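Long-range contact in DUF1881 domain-containing protein (Neurospora crassa, PDB 5Z6D), which is an abundant perithecial protein joining a betagamma-crystallin domain, whose calcium site is probably rendered inoperative by the domain interface, to an Ig-like domain: residues 91-96 with 194-199. The protein carries 1 engineered substitution. Sequence-based numbering, arbitrary orientation.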
ATOM      1  N   ARG A  91      -7.211   7.063   1.138  1.00 20.50           N
ATOM      2  CA  ARG A  91      -5.760   7.066   1.003  1.00 23.56           C
ATOM      3  C   ARG A  91      -5.130   5.694   1.081  1.00 23.54           C
ATOM      4  O   ARG A  91      -5.408   4.921   2.001  1.00 20.63           O
ATOM      5  CB  ARG A  91      -5.132   7.933   2.085  1.00 22.13           C
ATOM      6  CG  ARG A  91      -5.457   9.403   1.957  1.00 28.55           C
ATOM      7  CD  ARG A  91      -4.868   9.967   0.698  1.00 35.59           C
ATOM      8  NE  ARG A  91      -5.032  11.416   0.633  1.00 47.87           N
ATOM      9  CZ  ARG A  91      -4.494  12.178  -0.311  1.00 51.22           C
ATOM     10  NH1 ARG A  91      -3.753  11.625  -1.261  1.00 49.05           N
ATOM     11  NH2 ARG A  91      -4.686  13.493  -0.297  1.00 56.65           N
ATOM     12  N   ALA A  92      -4.247   5.411   0.127  1.00 17.30           N
ATOM     13  CA  ALA A  92      -3.367   4.259   0.246  1.00 17.39           C
ATOM     14  C   ALA A  92      -2.192   4.644   1.124  1.00 14.76           C
ATOM     15  O   ALA A  92      -1.451   5.574   0.823  1.00 20.68           O
ATOM     16  CB  ALA A  92      -2.894   3.788  -1.117  1.00 22.17           C
ATOM     17  N   ILE A  93      -2.039   3.925   2.231  1.00 15.09           N
ATOM     18  CA  ILE A  93      -0.916   4.121   3.125  1.00 16.18           C
ATOM     19  C   ILE A  93       0.210   3.212   2.672  1.00 16.40           C
ATOM     20  O   ILE A  93       0.022   1.981   2.572  1.00 19.29           O
ATOM     21  CB  ILE A  93      -1.264   3.806   4.598  1.00 18.27           C
ATOM     22  CG1 ILE A  93      -2.524   4.557   5.041  1.00 19.09           C
ATOM     23  CG2 ILE A  93      -0.098   4.173   5.519  1.00 21.98           C
ATOM     24  CD1 ILE A  93      -2.995   4.147   6.445  1.00 22.14           C
ATOM     25  N   SER A  94       1.371   3.825   2.419  1.00 15.99           N
ATOM     26  CA  SER A  94       2.526   3.096   1.903  1.00 15.91           C
ATOM     27  C   SER A  94       3.833   3.449   2.617  1.00 19.74           C
ATOM     28  O   SER A  94       4.038   4.590   3.022  1.00 17.34           O
ATOM     29  CB  SER A  94       2.678   3.336   0.400  1.00 19.84           C
ATOM     30  OG  SER A  94       2.927   4.704   0.124  1.00 22.59           O
ATOM     31  N   PHE A  95       4.690   2.443   2.776  1.00 17.70           N
ATOM     32  CA  PHE A  95       6.014   2.574   3.399  1.00 15.85           C
ATOM     33  C   PHE A  95       7.135   2.213   2.432  1.00 16.84           C
ATOM     34  O   PHE A  95       6.975   1.289   1.616  1.00 18.02           O
ATOM     35  CB  PHE A  95       6.171   1.625   4.588  1.00 14.26           C
ATOM     36  CG  PHE A  95       5.510   2.057   5.856  1.00 16.55           C
ATOM     37  CD1 PHE A  95       4.983   3.322   6.024  1.00 18.82           C
ATOM     38  CD2 PHE A  95       5.505   1.170   6.939  1.00 16.03           C
ATOM     39  CE1 PHE A  95       4.398   3.682   7.224  1.00 20.28           C
ATOM     40  CE2 PHE A  95       4.919   1.519   8.137  1.00 23.06           C
ATOM     41  CZ  PHE A  95       4.375   2.772   8.295  1.00 19.39           C
ATOM     42  N   LEU A  96       8.276   2.890   2.560  1.00 16.01           N
ATOM     43  CA  LEU A  96       9.530   2.444   1.946  1.00 18.01           C
ATOM     44  C   LEU A  96      10.582   2.327   3.057  1.00 18.64           C
ATOM     45  O   LEU A  96      10.797   3.281   3.810  1.00 22.62           O
ATOM     46  CB  LEU A  96       9.980   3.414   0.849  1.00 23.12           C
ATOM     47  CG  LEU A  96      11.173   2.988  -0.013  1.00 25.00           C
ATOM     48  CD1 LEU A  96      10.805   1.780  -0.849  1.00 27.78           C
ATOM     49  CD2 LEU A  96      11.615   4.140  -0.894  1.00 31.59           C
ATOM     50  N   SER A 194       0.091  10.220   2.201  1.00 19.18           N
ATOM     51  CA  SER A 194      -0.022   9.023   3.019  1.00 22.44           C
ATOM     52  C   SER A 194       1.101   8.027   2.719  1.00 20.32           C
ATOM     53  O   SER A 194       0.898   6.816   2.799  1.00 21.29           O
ATOM     54  CB  SER A 194      -1.388   8.370   2.807  1.00 25.31           C
ATOM     55  OG  SER A 194      -1.630   8.110   1.429  1.00 22.75           O
ATOM     56  N   SER A 195       2.275   8.550   2.378  1.00 17.84           N
ATOM     57  CA  SER A 195       3.447   7.709   2.144  1.00 18.53           C
ATOM     58  C   SER A 195       4.586   8.160   3.038  1.00 20.20           C
ATOM     59  O   SER A 195       4.730   9.353   3.332  1.00 19.51           O
ATOM     60  CB  SER A 195       3.878   7.737   0.675  1.00 21.04           C
ATOM     61  OG  SER A 195       4.284   9.035   0.295  1.00 24.95           O
ATOM     62  N   PHE A 196       5.386   7.194   3.483  1.00 16.59           N
ATOM     63  CA  PHE A 196       6.408   7.431   4.494  1.00 16.36           C
ATOM     64  C   PHE A 196       7.652   6.614   4.180  1.00 20.14           C
ATOM     65  O   PHE A 196       7.567   5.421   3.867  1.00 21.32           O
ATOM     66  CB  PHE A 196       5.877   7.084   5.897  1.00 17.30           C
ATOM     67  CG  PHE A 196       4.598   7.797   6.246  1.00 18.83           C
ATOM     68  CD1 PHE A 196       4.625   9.029   6.878  1.00 21.77           C
ATOM     69  CD2 PHE A 196       3.368   7.252   5.910  1.00 21.05           C
ATOM     70  CE1 PHE A 196       3.448   9.689   7.185  1.00 18.86           C
ATOM     71  CE2 PHE A 196       2.191   7.905   6.210  1.00 20.45           C
ATOM     72  CZ  PHE A 196       2.228   9.126   6.850  1.00 20.81           C
ATOM     73  N   GLU A 197       8.803   7.266   4.269  1.00 19.55           N
ATOM     74  CA  GLU A 197      10.074   6.564   4.282  1.00 20.30           C
ATOM     75  C   GLU A 197      10.383   6.225   5.730  1.00 21.88           C
ATOM     76  O   GLU A 197      10.448   7.111   6.581  1.00 25.30           O
ATOM     77  CB  GLU A 197      11.169   7.428   3.661  1.00 27.29           C
ATOM     78  CG  GLU A 197      12.212   6.661   2.876  1.00 43.38           C
ATOM     79  CD  GLU A 197      13.143   7.585   2.113  1.00 53.35           C
ATOM     80  OE1 GLU A 197      14.038   8.177   2.752  1.00 56.63           O
ATOM     81  OE2 GLU A 197      12.972   7.727   0.882  1.00 55.11           O
ATOM     82  N   VAL A 198      10.523   4.940   6.026  1.00 16.90           N
ATOM     83  CA  VAL A 198      10.830   4.529   7.382  1.00 18.65           C
ATOM     84  C   VAL A 198      12.277   4.078   7.379  1.00 18.56           C
ATOM     85  O   VAL A 198      12.640   3.188   6.614  1.00 18.70           O
ATOM     86  CB  VAL A 198       9.901   3.412   7.856  1.00 17.79           C
ATOM     87  CG1 VAL A 198      10.364   2.856   9.212  1.00 21.31           C
ATOM     88  CG2 VAL A 198       8.456   3.925   7.915  1.00 20.13           C
ATOM     89  N   THR A 199      13.103   4.703   8.217  1.00 21.06           N
ATOM     90  CA  THR A 199      14.540   4.485   8.179  1.00 20.66           C
ATOM     91  C   THR A 199      15.052   3.884   9.487  1.00 19.15           C
ATOM     92  O   THR A 199      14.726   4.372  10.578  1.00 19.24           O
ATOM     93  CB  THR A 199      15.300   5.792   7.897  1.00 22.72           C
ATOM     94  OG1 THR A 199      14.901   6.314   6.622  1.00 23.35           O
ATOM     95  CG2 THR A 199      16.798   5.543   7.884  1.00 24.12           C
TER
HETATM   96  O   HOH W   1      -2.430   9.384  -1.207  1.00 32.65           O
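Segments 91-96 and 194-199 run side by side in parallel register, zipped by four backbone hydrogen bonds in which Ser94 and Leu96 each turn both backbone N and O to the partner strand. Ser94 N donates to Ser194 O and Ser94 O accepts from Phe196 N; Leu96 repeats the pattern, its N meeting Phe196 O at 2.9 Å and its O taking Val198 N at 2.8 Å. Just before the second strand starts, a side chain continues the ladder. Ser194 OG, held between its own backbone N and carbonyl carbon (chi1 55°), donates to Ala92 O at 2.6 Å, approaching from above the carbonyl plane. The same oxygen accepts a hydrogen bond from a water that in turn accepts from Arg91 NH1, whose chain bends at chi2 and passes CB and CD beside Ser194 OG.

On the sheet face bearing Ile93, Phe95, Phe196 and Val198, a methyl of Val198 sits squarely over the Phe95 ring: CG2 lies 3.9 Å from the ring centroid and 6° off its normal, a CH-pi contact. Phe95 CG stands anti to its carbonyl carbon (chi1 -78°), which, with the ring's turn about chi2, brings CD1 to 3.9 Å from Phe196 CB, while Phe196 CD2 lies at the Phe95 ring edge. An alanine here removes the ring beneath Val198 CG2 and would probably loosen the packing of Val198 and Phe196. Ile93 CG2 approaches the edge of the Phe196 ring more distantly, 4.4 Å from its CE2.

Alongside, in the same sheet, Val133 of strand 131-136 touches Ile93 and Phe95; from the facing sheet, Val174 and Val176 of strand 173-177 meet Ile93 and Phe196 respectively. On the reverse face, Ser195 OG bonds to Thr191 OG1. This parallel pair forms the centre of an otherwise antiparallel four-stranded sheet, packed against a five-stranded one in the beta-sandwich of the Ig-like domain.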